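Local coordinates for PAC2 family protein (PDB 2WAM) that is of unknown function but belongs to the PAC2 family and represents a duplicated gene family found in Actinobacteria, at residues Gly63-Ala71 with Ala167-Leu178; Arg137-Leu145 with Thr264-Ala272. All coordinates share one frame; numbering follows the deposited sequence.

Interaction 1 (Gly63-Ala71 with Ala167-Leu178); sequences GRGPVLVHA and AERLGVRQTIGL
The carbonyl oxygen of L68 takes the N-H of I176, with L68 O and I176 N 2.7 Å apart, and the CA-H of T175 leans in on the same oxygen. This is parallel pairing at the middle of the large mixed sheet, where strand 67-73 is flanked by strand 174-183 and, on its other edge, by strand 143-148. The ladder alternates as parallel strands should: L68 N gives to Q174 O, H70 N to I176 O and L178 N to H70 O, while R173 N reaches P66 O at 3.0 Å, earlier along the same pair of chains. Before that, the helix that leads into this segment closes in a Schellman motif at G171, which brings the chain round to the start of the strand.

On the face carrying V67, V69 and I176, V67 CG1 meets I176 CD1 at 3.8 Å, and V69 and L178 press on V261 of helix 251-265. V67 CG2 rests on one face of the R173 guanidinium. R64, poorly ordered, lies over the opposite one with its plane turned 32° from that of R173, so two positive groups lie close there.

The other face carries L68, T175 and H70. L68 CB packs on V172 CG1 at 3.9 Å. With chi1 at 52°, H70 folds its ring back over the neighbouring strand, where the CA of G177 makes a CH-pi contact, 3.5 Å from the ring centroid. Its ND1 bonds to S220 OG, and NE2 meets a water at 2.8 Å, lying in the ring plane, that probably donates to T175 O.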
ATOM      1  N   GLY A  63     -39.270   2.960  -4.945  1.00 85.83           N
ATOM      2  CA  GLY A  63     -38.051   3.472  -5.560  1.00 74.23           C
ATOM      3  C   GLY A  63     -37.261   4.422  -4.672  1.00 65.48           C
ATOM      4  O   GLY A  63     -36.188   4.913  -5.037  1.00 56.44           O
ATOM      5  N   ARG A  64     -37.809   4.670  -3.489  1.00 62.59           N
ATOM      6  CA  ARG A  64     -37.221   5.547  -2.481  1.00 55.50           C
ATOM      7  C   ARG A  64     -35.990   4.886  -1.836  1.00 50.53           C
ATOM      8  O   ARG A  64     -35.911   3.665  -1.730  1.00 47.26           O
ATOM      9  CB  ARG A  64     -38.293   5.796  -1.431  1.00 54.85           C
ATOM     10  CG  ARG A  64     -38.245   7.082  -0.651  1.00 64.35           C
ATOM     11  CD  ARG A  64     -39.542   7.141   0.174  1.00 73.14           C
ATOM     12  NE  ARG A  64     -39.496   8.036   1.325  1.00 70.81           N
ATOM     13  CZ  ARG A  64     -39.415   9.358   1.230  1.00 80.39           C
ATOM     14  NH1 ARG A  64     -39.351   9.934   0.034  1.00 85.10           N
ATOM     15  NH2 ARG A  64     -39.387  10.103   2.327  1.00 81.84           N
ATOM     16  N   GLY A  65     -35.026   5.686  -1.400  1.00 47.80           N
ATOM     17  CA  GLY A  65     -33.823   5.133  -0.806  1.00 40.40           C
ATOM     18  C   GLY A  65     -33.969   4.779   0.665  1.00 38.99           C
ATOM     19  O   GLY A  65     -34.921   5.215   1.320  1.00 43.49           O
ATOM     20  N   PRO A  66     -33.010   4.001   1.196  1.00 35.26           N
ATOM     21  CA  PRO A  66     -32.966   3.550   2.595  1.00 38.74           C
ATOM     22  C   PRO A  66     -32.656   4.660   3.605  1.00 40.43           C
ATOM     23  O   PRO A  66     -31.934   5.609   3.318  1.00 39.65           O
ATOM     24  CB  PRO A  66     -31.800   2.554   2.616  1.00 30.39           C
ATOM     25  CG  PRO A  66     -31.281   2.473   1.226  1.00 31.88           C
ATOM     26  CD  PRO A  66     -31.776   3.652   0.478  1.00 37.08           C
ATOM     27  N   VAL A  67     -33.208   4.510   4.799  1.00 39.52           N
ATOM     28  CA  VAL A  67     -32.789   5.274   5.965  1.00 38.56           C
ATOM     29  C   VAL A  67     -31.512   4.638   6.549  1.00 41.44           C
ATOM     30  O   VAL A  67     -31.353   3.414   6.540  1.00 32.95           O
ATOM     31  CB  VAL A  67     -33.923   5.285   7.014  1.00 40.10           C
ATOM     32  CG1 VAL A  67     -33.418   5.673   8.378  1.00 39.67           C
ATOM     33  CG2 VAL A  67     -35.026   6.215   6.563  1.00 46.51           C
ATOM     34  N   LEU A  68     -30.586   5.472   7.017  1.00 41.88           N
ATOM     35  CA  LEU A  68     -29.391   4.990   7.687  1.00 35.38           C
ATOM     36  C   LEU A  68     -29.465   5.374   9.155  1.00 36.86           C
ATOM     37  O   LEU A  68     -29.583   6.548   9.482  1.00 35.71           O
ATOM     38  CB  LEU A  68     -28.122   5.585   7.066  1.00 38.46           C
ATOM     39  CG  LEU A  68     -26.830   5.360   7.872  1.00 32.31           C
ATOM     40  CD1 LEU A  68     -26.539   3.869   8.082  1.00 20.97           C
ATOM     41  CD2 LEU A  68     -25.647   6.042   7.213  1.00 24.31           C
ATOM     42  N   VAL A  69     -29.397   4.375  10.030  1.00 33.69           N
ATOM     43  CA  VAL A  69     -29.359   4.595  11.470  1.00 30.75           C
ATOM     44  C   VAL A  69     -27.948   4.312  11.958  1.00 26.94           C
ATOM     45  O   VAL A  69     -27.385   3.274  11.624  1.00 35.34           O
ATOM     46  CB  VAL A  69     -30.323   3.635  12.218  1.00 23.93           C
ATOM     47  CG1 VAL A  69     -30.290   3.907  13.696  1.00 20.25           C
ATOM     48  CG2 VAL A  69     -31.736   3.758  11.679  1.00 22.37           C
ATOM     49  N   HIS A  70     -27.368   5.225  12.734  1.00 23.35           N
ATOM     50  CA  HIS A  70     -26.058   4.976  13.353  1.00 28.86           C
ATOM     51  C   HIS A  70     -26.125   4.942  14.878  1.00 33.08           C
ATOM     52  O   HIS A  70     -26.696   5.836  15.521  1.00 31.97           O
ATOM     53  CB  HIS A  70     -24.935   5.916  12.836  1.00 20.25           C
ATOM     54  CG  HIS A  70     -25.257   7.381  12.897  1.00 25.90           C
ATOM     55  ND1 HIS A  70     -24.597   8.254  13.737  1.00 28.21           N
ATOM     56  CD2 HIS A  70     -26.130   8.138  12.187  1.00 33.70           C
ATOM     57  CE1 HIS A  70     -25.061   9.478  13.555  1.00 26.97           C
ATOM     58  NE2 HIS A  70     -25.993   9.436  12.620  1.00 26.81           N
ATOM     59  N   ALA A  71     -25.538   3.886  15.437  1.00 25.76           N
ATOM     60  CA  ALA A  71     -25.553   3.643  16.876  1.00 27.42           C
ATOM     61  C   ALA A  71     -24.187   3.182  17.360  1.00 29.89           C
ATOM     62  O   ALA A  71     -23.842   2.012  17.231  1.00 32.86           O
ATOM     63  CB  ALA A  71     -26.611   2.601  17.220  1.00 24.19           C
ATOM     64  N   ALA A 167     -23.050   5.332   2.109  1.00 37.51           N
ATOM     65  CA  ALA A 167     -24.409   5.861   2.144  1.00 38.30           C
ATOM     66  C   ALA A 167     -24.827   6.450   0.792  1.00 36.98           C
ATOM     67  O   ALA A 167     -25.954   6.258   0.345  1.00 34.77           O
ATOM     68  CB  ALA A 167     -24.556   6.898   3.265  1.00 23.60           C
ATOM     69  N   GLU A 168     -23.917   7.152   0.125  1.00 32.49           N
ATOM     70  CA  GLU A 168     -24.232   7.671  -1.202  1.00 28.26           C
ATOM     71  C   GLU A 168     -24.389   6.548  -2.235  1.00 36.31           C
ATOM     72  O   GLU A 168     -25.416   6.466  -2.909  1.00 40.55           O
ATOM     73  CB  GLU A 168     -23.215   8.713  -1.642  1.00 27.44           C
ATOM     74  CG  GLU A 168     -23.320  10.018  -0.869  1.00 45.27           C
ATOM     75  CD  GLU A 168     -22.070  10.889  -0.981  1.00 51.29           C
ATOM     76  OE1 GLU A 168     -21.187  10.570  -1.808  1.00 48.67           O
ATOM     77  OE2 GLU A 168     -21.974  11.892  -0.236  1.00 50.02           O
ATOM     78  N   ARG A 169     -23.384   5.685  -2.353  1.00 26.13           N
ATOM     79  CA  ARG A 169     -23.480   4.533  -3.246  1.00 42.32           C
ATOM     80  C   ARG A 169     -24.775   3.750  -3.037  1.00 49.27           C
ATOM     81  O   ARG A 169     -25.346   3.221  -3.993  1.00 52.80           O
ATOM     82  CB  ARG A 169     -22.296   3.584  -3.060  1.00 37.86           C
ATOM     83  CG  ARG A 169     -20.976   4.124  -3.568  1.00 44.52           C
ATOM     84  CD  ARG A 169     -21.096   4.592  -5.001  1.00 61.15           C
ATOM     85  NE  ARG A 169     -19.947   5.401  -5.380  1.00 76.60           N
ATOM     86  CZ  ARG A 169     -19.877   6.717  -5.215  1.00 85.76           C
ATOM     87  NH1 ARG A 169     -20.900   7.372  -4.682  1.00 86.98           N
ATOM     88  NH2 ARG A 169     -18.787   7.382  -5.585  1.00 86.76           N
ATOM     89  N   LEU A 170     -25.232   3.675  -1.788  1.00 37.98           N
ATOM     90  CA  LEU A 170     -26.366   2.830  -1.456  1.00 36.84           C
ATOM     91  C   LEU A 170     -27.707   3.548  -1.475  1.00 36.81           C
ATOM     92  O   LEU A 170     -28.729   2.933  -1.219  1.00 39.48           O
ATOM     93  CB  LEU A 170     -26.155   2.126  -0.112  1.00 38.72           C
ATOM     94  CG  LEU A 170     -25.019   1.101  -0.020  1.00 36.04           C
ATOM     95  CD1 LEU A 170     -24.905   0.582   1.391  1.00 32.54           C
ATOM     96  CD2 LEU A 170     -25.226  -0.049  -0.974  1.00 30.93           C
ATOM     97  N   GLY A 171     -27.707   4.843  -1.773  1.00 38.94           N
ATOM     98  CA  GLY A 171     -28.950   5.566  -1.982  1.00 26.47           C
ATOM     99  C   GLY A 171     -29.613   6.182  -0.765  1.00 38.22           C
ATOM    100  O   GLY A 171     -30.767   6.604  -0.826  1.00 39.67           O
ATOM    101  N   VAL A 172     -28.882   6.256   0.337  1.00 35.81           N
ATOM    102  CA  VAL A 172     -29.420   6.772   1.591  1.00 30.59           C
ATOM    103  C   VAL A 172     -30.108   8.126   1.448  1.00 32.25           C
ATOM    104  O   VAL A 172     -29.570   9.047   0.833  1.00 37.88           O
ATOM    105  CB  VAL A 172     -28.323   6.850   2.665  1.00 31.51           C
ATOM    106  CG1 VAL A 172     -28.767   7.724   3.835  1.00 26.10           C
ATOM    107  CG2 VAL A 172     -27.967   5.449   3.121  1.00 30.32           C
ATOM    108  N   ARG A 173     -31.295   8.246   2.033  1.00 32.27           N
ATOM    109  CA  ARG A 173     -32.099   9.456   1.890  1.00 45.43           C
ATOM    110  C   ARG A 173     -32.212  10.252   3.196  1.00 40.51           C
ATOM    111  O   ARG A 173     -32.703  11.381   3.212  1.00 38.38           O
ATOM    112  CB  ARG A 173     -33.496   9.098   1.382  1.00 41.72           C
ATOM    113  CG  ARG A 173     -34.364   8.432   2.434  1.00 36.38           C
ATOM    114  CD  ARG A 173     -35.739   8.067   1.907  1.00 32.42           C
ATOM    115  NE  ARG A 173     -36.490   7.250   2.864  1.00 33.59           N
ATOM    116  CZ  ARG A 173     -37.103   7.751   3.930  1.00 37.44           C
ATOM    117  NH1 ARG A 173     -37.053   9.061   4.181  1.00 41.42           N
ATOM    118  NH2 ARG A 173     -37.762   6.952   4.748  1.00 34.97           N
ATOM    119  N   GLN A 174     -31.742   9.655   4.281  1.00 33.57           N
ATOM    120  CA  GLN A 174     -31.878  10.234   5.612  1.00 30.80           C
ATOM    121  C   GLN A 174     -30.987   9.470   6.587  1.00 28.70           C
ATOM    122  O   GLN A 174     -30.962   8.242   6.578  1.00 31.85           O
ATOM    123  CB  GLN A 174     -33.329  10.155   6.070  1.00 26.78           C
ATOM    124  CG  GLN A 174     -33.594  10.751   7.432  1.00 34.34           C
ATOM    125  CD  GLN A 174     -35.068  10.672   7.812  1.00 46.02           C
ATOM    126  OE1 GLN A 174     -35.546   9.635   8.269  1.00 49.14           O
ATOM    127  NE2 GLN A 174     -35.789  11.776   7.637  1.00 42.45           N
ATOM    128  N   THR A 175     -30.257  10.201   7.419  1.00 30.16           N
ATOM    129  CA  THR A 175     -29.347   9.601   8.379  1.00 34.91           C
ATOM    130  C   THR A 175     -29.756   9.975   9.794  1.00 40.55           C
ATOM    131  O   THR A 175     -29.760  11.147  10.152  1.00 43.61           O
ATOM    132  CB  THR A 175     -27.893  10.041   8.122  1.00 32.54           C
ATOM    133  OG1 THR A 175     -27.509   9.647   6.803  1.00 33.83           O
ATOM    134  CG2 THR A 175     -26.953   9.385   9.123  1.00 24.98           C
ATOM    135  N   ILE A 176     -30.101   8.963  10.587  1.00 40.35           N
ATOM    136  CA  ILE A 176     -30.604   9.154  11.946  1.00 33.09           C
ATOM    137  C   ILE A 176     -29.595   8.659  12.984  1.00 35.58           C
ATOM    138  O   ILE A 176     -29.261   7.478  13.007  1.00 34.57           O
ATOM    139  CB  ILE A 176     -31.921   8.374  12.171  1.00 26.94           C
ATOM    140  CG1 ILE A 176     -32.923   8.657  11.060  1.00 30.86           C
ATOM    141  CG2 ILE A 176     -32.517   8.686  13.530  1.00 26.91           C
ATOM    142  CD1 ILE A 176     -34.252   8.006  11.275  1.00 25.68           C
ATOM    143  N   GLY A 177     -29.137   9.560  13.853  1.00 29.56           N
ATOM    144  CA  GLY A 177     -28.205   9.194  14.901  1.00 27.53           C
ATOM    145  C   GLY A 177     -28.819   8.963  16.276  1.00 33.13           C
ATOM    146  O   GLY A 177     -29.786   9.625  16.677  1.00 26.24           O
ATOM    147  N   LEU A 178     -28.242   8.023  17.014  1.00 26.15           N
ATOM    148  CA  LEU A 178     -28.698   7.754  18.366  1.00 28.19           C
ATOM    149  C   LEU A 178     -27.715   8.267  19.418  1.00 33.57           C
ATOM    150  O   LEU A 178     -26.497   8.172  19.248  1.00 26.11           O
ATOM    151  CB  LEU A 178     -28.940   6.261  18.560  1.00 32.22           C
ATOM    152  CG  LEU A 178     -29.860   5.581  17.548  1.00 32.02           C
ATOM    153  CD1 LEU A 178     -30.299   4.205  18.070  1.00 28.60           C
ATOM    154  CD2 LEU A 178     -31.048   6.473  17.245  1.00 22.80           C
TER
HETATM  155  O   HOH W   1     -27.396  11.714  11.924  1.00 32.95           O

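Interaction 2 (Arg137-Leu145 with Thr264-Ala272); sequences RDSIGTPFL and TGSLQLPLA
The carboxylate of D138 is met from outside its own plane by every backbone N-H it binds, one of them from across the contact. Q268 N gives to D138 OD1 at 3.0 Å along an almost straight N-H line, yet sits 38° above the carboxylate plane. The N-H groups of I140 and T142 approach OD2 from opposite faces, and the T142 N to D138 OD2 distance is 2.8 Å. The bond from I140 N makes an Asx turn. It lies within the type I turn D138-G141, which closes the beta hairpin between strands 131-137 and 143-148. A chi1 of 75° sets the D138 carboxylate back over this turn, where it can reach both its own loop and the backbone N-H of Q268.

The neighbouring backbone answers: S139 N gives to Q268 O at 3.0 Å, so Q268 is tied to the hairpin through both its N-H and its C=O. A water completes the polar side, donating to D138 OD1 and to S266 O and accepting from T142 OG1.

Next to this, the chemistry turns apolar. L267 CD1 sits squarely over the F144 ring, 3.5 Å from its centroid and 11° off the normal, a CH-pi contact. L269 CD2 comes in obliquely at 4.0 Å from F144 CZ, and L269 also packs on L89 of helix 81-92. On the solvent side, the I140 side chain crosses that of Q268 at about a right angle, CG2 touching its amide end. D138 thus serves as an acceptor to two pieces of chain at once, which probably helps hold the hairpin turn and the segment leaving helix 251-265 in place relative to each other.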
ATOM      1  N   ARG A 137     -34.601  -5.353   7.370  1.00 33.13           N
ATOM      2  CA  ARG A 137     -35.934  -5.083   6.849  1.00 30.72           C
ATOM      3  C   ARG A 137     -36.908  -4.983   8.004  1.00 32.92           C
ATOM      4  O   ARG A 137     -36.874  -5.801   8.921  1.00 38.03           O
ATOM      5  CB  ARG A 137     -36.391  -6.167   5.874  1.00 29.59           C
ATOM      6  CG  ARG A 137     -35.334  -6.596   4.880  1.00 33.27           C
ATOM      7  CD  ARG A 137     -35.860  -7.673   3.964  1.00 40.06           C
ATOM      8  NE  ARG A 137     -36.486  -7.085   2.789  1.00 56.09           N
ATOM      9  CZ  ARG A 137     -37.536  -7.604   2.168  1.00 64.61           C
ATOM     10  NH1 ARG A 137     -38.095  -8.719   2.624  1.00 73.30           N
ATOM     11  NH2 ARG A 137     -38.032  -6.996   1.101  1.00 58.08           N
ATOM     12  N   ASP A 138     -37.772  -3.974   7.963  1.00 33.60           N
ATOM     13  CA  ASP A 138     -38.774  -3.797   9.005  1.00 36.34           C
ATOM     14  C   ASP A 138     -39.951  -4.761   8.821  1.00 33.66           C
ATOM     15  O   ASP A 138     -39.936  -5.606   7.926  1.00 26.74           O
ATOM     16  CB  ASP A 138     -39.251  -2.344   9.065  1.00 34.09           C
ATOM     17  CG  ASP A 138     -40.176  -1.980   7.924  1.00 39.07           C
ATOM     18  OD1 ASP A 138     -40.633  -0.817   7.906  1.00 28.85           O
ATOM     19  OD2 ASP A 138     -40.446  -2.846   7.055  1.00 41.78           O
ATOM     20  N   SER A 139     -40.971  -4.622   9.659  1.00 28.76           N
ATOM     21  CA  SER A 139     -42.008  -5.643   9.739  1.00 29.61           C
ATOM     22  C   SER A 139     -42.843  -5.797   8.466  1.00 35.05           C
ATOM     23  O   SER A 139     -43.577  -6.774   8.328  1.00 41.57           O
ATOM     24  CB  SER A 139     -42.896  -5.423  10.956  1.00 27.05           C
ATOM     25  OG  SER A 139     -42.136  -5.460  12.153  1.00 36.14           O
ATOM     26  N   ILE A 140     -42.717  -4.854   7.533  1.00 28.99           N
ATOM     27  CA  ILE A 140     -43.394  -4.965   6.240  1.00 27.54           C
ATOM     28  C   ILE A 140     -42.409  -5.069   5.077  1.00 33.93           C
ATOM     29  O   ILE A 140     -42.789  -4.947   3.909  1.00 38.74           O
ATOM     30  CB  ILE A 140     -44.348  -3.773   5.974  1.00 34.23           C
ATOM     31  CG1 ILE A 140     -43.564  -2.469   5.825  1.00 30.00           C
ATOM     32  CG2 ILE A 140     -45.387  -3.649   7.086  1.00 23.78           C
ATOM     33  CD1 ILE A 140     -44.434  -1.315   5.449  1.00 29.39           C
ATOM     34  N   GLY A 141     -41.135  -5.259   5.397  1.00 36.91           N
ATOM     35  CA  GLY A 141     -40.130  -5.493   4.372  1.00 35.85           C
ATOM     36  C   GLY A 141     -39.420  -4.274   3.801  1.00 37.71           C
ATOM     37  O   GLY A 141     -38.667  -4.400   2.841  1.00 33.71           O
ATOM     38  N   THR A 142     -39.658  -3.090   4.361  1.00 38.84           N
ATOM     39  CA  THR A 142     -38.893  -1.916   3.953  1.00 29.23           C
ATOM     40  C   THR A 142     -37.442  -2.051   4.394  1.00 32.14           C
ATOM     41  O   THR A 142     -37.171  -2.198   5.598  1.00 30.35           O
ATOM     42  CB  THR A 142     -39.401  -0.652   4.616  1.00 28.24           C
ATOM     43  OG1 THR A 142     -40.825  -0.582   4.511  1.00 37.90           O
ATOM     44  CG2 THR A 142     -38.769   0.542   3.952  1.00 27.36           C
ATOM     45  N   PRO A 143     -36.501  -1.993   3.436  1.00 31.87           N
ATOM     46  CA  PRO A 143     -35.063  -2.100   3.752  1.00 31.92           C
ATOM     47  C   PRO A 143     -34.541  -0.850   4.443  1.00 29.77           C
ATOM     48  O   PRO A 143     -35.003   0.252   4.153  1.00 28.98           O
ATOM     49  CB  PRO A 143     -34.395  -2.242   2.370  1.00 25.20           C
ATOM     50  CG  PRO A 143     -35.519  -2.627   1.438  1.00 25.54           C
ATOM     51  CD  PRO A 143     -36.746  -1.967   1.986  1.00 25.93           C
ATOM     52  N   PHE A 144     -33.608  -1.023   5.370  1.00 25.65           N
ATOM     53  CA  PHE A 144     -32.887   0.117   5.914  1.00 30.69           C
ATOM     54  C   PHE A 144     -31.505  -0.298   6.370  1.00 31.44           C
ATOM     55  O   PHE A 144     -31.219  -1.487   6.478  1.00 31.83           O
ATOM     56  CB  PHE A 144     -33.684   0.854   7.012  1.00 34.87           C
ATOM     57  CG  PHE A 144     -33.913   0.055   8.273  1.00 31.32           C
ATOM     58  CD1 PHE A 144     -33.132   0.270   9.395  1.00 25.60           C
ATOM     59  CD2 PHE A 144     -34.944  -0.874   8.350  1.00 29.17           C
ATOM     60  CE1 PHE A 144     -33.359  -0.447  10.570  1.00 31.92           C
ATOM     61  CE2 PHE A 144     -35.170  -1.595   9.522  1.00 29.39           C
ATOM     62  CZ  PHE A 144     -34.377  -1.380  10.629  1.00 31.47           C
ATOM     63  N   LEU A 145     -30.642   0.687   6.610  1.00 30.42           N
ATOM     64  CA  LEU A 145     -29.275   0.408   7.038  1.00 26.69           C
ATOM     65  C   LEU A 145     -29.053   0.727   8.519  1.00 31.31           C
ATOM     66  O   LEU A 145     -29.658   1.654   9.081  1.00 26.95           O
ATOM     67  CB  LEU A 145     -28.278   1.176   6.168  1.00 31.98           C
ATOM     68  CG  LEU A 145     -28.251   0.782   4.692  1.00 33.19           C
ATOM     69  CD1 LEU A 145     -27.314   1.683   3.896  1.00 30.16           C
ATOM     70  CD2 LEU A 145     -27.847  -0.677   4.557  1.00 21.34           C
ATOM     71  N   THR A 264     -39.731   8.876  12.509  1.00 38.68           N
ATOM     72  CA  THR A 264     -38.941   9.680  11.591  1.00 32.01           C
ATOM     73  C   THR A 264     -38.616   8.930  10.312  1.00 33.39           C
ATOM     74  O   THR A 264     -38.704   9.480   9.216  1.00 42.67           O
ATOM     75  CB  THR A 264     -37.650  10.159  12.266  1.00 34.88           C
ATOM     76  OG1 THR A 264     -37.979  11.052  13.342  1.00 41.70           O
ATOM     77  CG2 THR A 264     -36.758  10.874  11.273  1.00 30.75           C
ATOM     78  N   GLY A 265     -38.258   7.660  10.447  1.00 34.18           N
ATOM     79  CA  GLY A 265     -37.834   6.875   9.301  1.00 32.10           C
ATOM     80  C   GLY A 265     -38.950   6.205   8.527  1.00 38.97           C
ATOM     81  O   GLY A 265     -38.713   5.639   7.446  1.00 40.14           O
ATOM     82  N   SER A 266     -40.169   6.278   9.066  1.00 35.26           N
ATOM     83  CA  SER A 266     -41.308   5.586   8.469  1.00 33.40           C
ATOM     84  C   SER A 266     -41.070   4.072   8.486  1.00 38.05           C
ATOM     85  O   SER A 266     -41.278   3.367   7.496  1.00 34.41           O
ATOM     86  CB  SER A 266     -41.552   6.084   7.041  1.00 34.89           C
ATOM     87  OG  SER A 266     -42.173   7.354   7.065  1.00 51.97           O
ATOM     88  N   LEU A 267     -40.600   3.587   9.624  1.00 36.67           N
ATOM     89  CA  LEU A 267     -40.309   2.183   9.779  1.00 29.39           C
ATOM     90  C   LEU A 267     -41.293   1.560  10.756  1.00 38.26           C
ATOM     91  O   LEU A 267     -41.780   2.217  11.686  1.00 36.88           O
ATOM     92  CB  LEU A 267     -38.874   1.980  10.268  1.00 32.67           C
ATOM     93  CG  LEU A 267     -37.758   2.317   9.272  1.00 33.23           C
ATOM     94  CD1 LEU A 267     -36.417   1.971   9.871  1.00 29.00           C
ATOM     95  CD2 LEU A 267     -37.955   1.577   7.961  1.00 28.76           C
ATOM     96  N   GLN A 268     -41.604   0.292  10.517  1.00 35.19           N
ATOM     97  CA  GLN A 268     -42.383  -0.478  11.460  1.00 39.08           C
ATOM     98  C   GLN A 268     -41.422  -1.386  12.208  1.00 39.52           C
ATOM     99  O   GLN A 268     -40.884  -2.340  11.649  1.00 36.55           O
ATOM    100  CB  GLN A 268     -43.487  -1.262  10.749  1.00 40.64           C
ATOM    101  CG  GLN A 268     -44.474  -0.366  10.040  1.00 51.57           C
ATOM    102  CD  GLN A 268     -45.822  -1.021   9.812  1.00 64.15           C
ATOM    103  OE1 GLN A 268     -46.158  -2.030  10.437  1.00 64.88           O
ATOM    104  NE2 GLN A 268     -46.608  -0.442   8.915  1.00 66.51           N
ATOM    105  N   LEU A 269     -41.195  -1.067  13.478  1.00 36.40           N
ATOM    106  CA  LEU A 269     -40.218  -1.790  14.274  1.00 33.42           C
ATOM    107  C   LEU A 269     -40.911  -2.603  15.367  1.00 40.36           C
ATOM    108  O   LEU A 269     -41.693  -2.052  16.140  1.00 44.40           O
ATOM    109  CB  LEU A 269     -39.197  -0.806  14.853  1.00 30.07           C
ATOM    110  CG  LEU A 269     -38.438   0.069  13.834  1.00 28.17           C
ATOM    111  CD1 LEU A 269     -37.511   1.093  14.504  1.00 23.51           C
ATOM    112  CD2 LEU A 269     -37.653  -0.802  12.867  1.00 20.69           C
ATOM    113  N   PRO A 270     -40.648  -3.927  15.408  1.00 38.00           N
ATOM    114  CA  PRO A 270     -41.286  -4.809  16.399  1.00 32.14           C
ATOM    115  C   PRO A 270     -40.621  -4.675  17.756  1.00 35.34           C
ATOM    116  O   PRO A 270     -39.594  -5.300  17.995  1.00 42.51           O
ATOM    117  CB  PRO A 270     -41.045  -6.213  15.836  1.00 31.10           C
ATOM    118  CG  PRO A 270     -39.817  -6.081  14.992  1.00 33.60           C
ATOM    119  CD  PRO A 270     -39.784  -4.671  14.470  1.00 30.23           C
ATOM    120  N   LEU A 271     -41.224  -3.895  18.644  1.00 37.55           N
ATOM    121  CA  LEU A 271     -40.571  -3.501  19.884  1.00 34.58           C
ATOM    122  C   LEU A 271     -41.071  -4.250  21.103  1.00 30.05           C
ATOM    123  O   LEU A 271     -40.598  -3.997  22.207  1.00 32.56           O
ATOM    124  CB  LEU A 271     -40.728  -1.990  20.106  1.00 31.04           C
ATOM    125  CG  LEU A 271     -40.087  -1.095  19.042  1.00 27.92           C
ATOM    126  CD1 LEU A 271     -40.032   0.339  19.522  1.00 25.57           C
ATOM    127  CD2 LEU A 271     -38.694  -1.604  18.682  1.00 27.52           C
ATOM    128  N   ALA A 272     -42.011  -5.172  20.902  1.00 29.07           N
ATOM    129  CA  ALA A 272     -42.684  -5.857  22.012  1.00 33.06           C
ATOM    130  C   ALA A 272     -41.737  -6.448  23.062  1.00 36.75           C
ATOM    131  O   ALA A 272     -41.899  -6.209  24.257  1.00 34.37           O
ATOM    132  CB  ALA A 272     -43.640  -6.933  21.487  1.00 40.71           C
TER
HETATM  133  O   HOH W   2     -41.966   0.925   6.373  1.00 31.66           O

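How the interactions relate
Both contacts bear on the same mixed sheet. Interaction 1 lies within it and is mostly buried; interaction 2 sits beside it at a hairpin end, partly exposed, with about half the buried area. Strand 143-148 joins them: L145 N probably bonds to V67 O at 2.8 Å and L145 O to V69 N at 2.9 Å, pairing it with the strand edge that 174-178 does not use. Helix 251-265 ties them again, since R173 and Q174 pack against its end at T264 and G265. Repeated backbone bonds dominate interaction 1, whereas one carboxylate, a water and an aromatic ring with a leucine methyl over its face mark interaction 2. Along the chain their segments alternate.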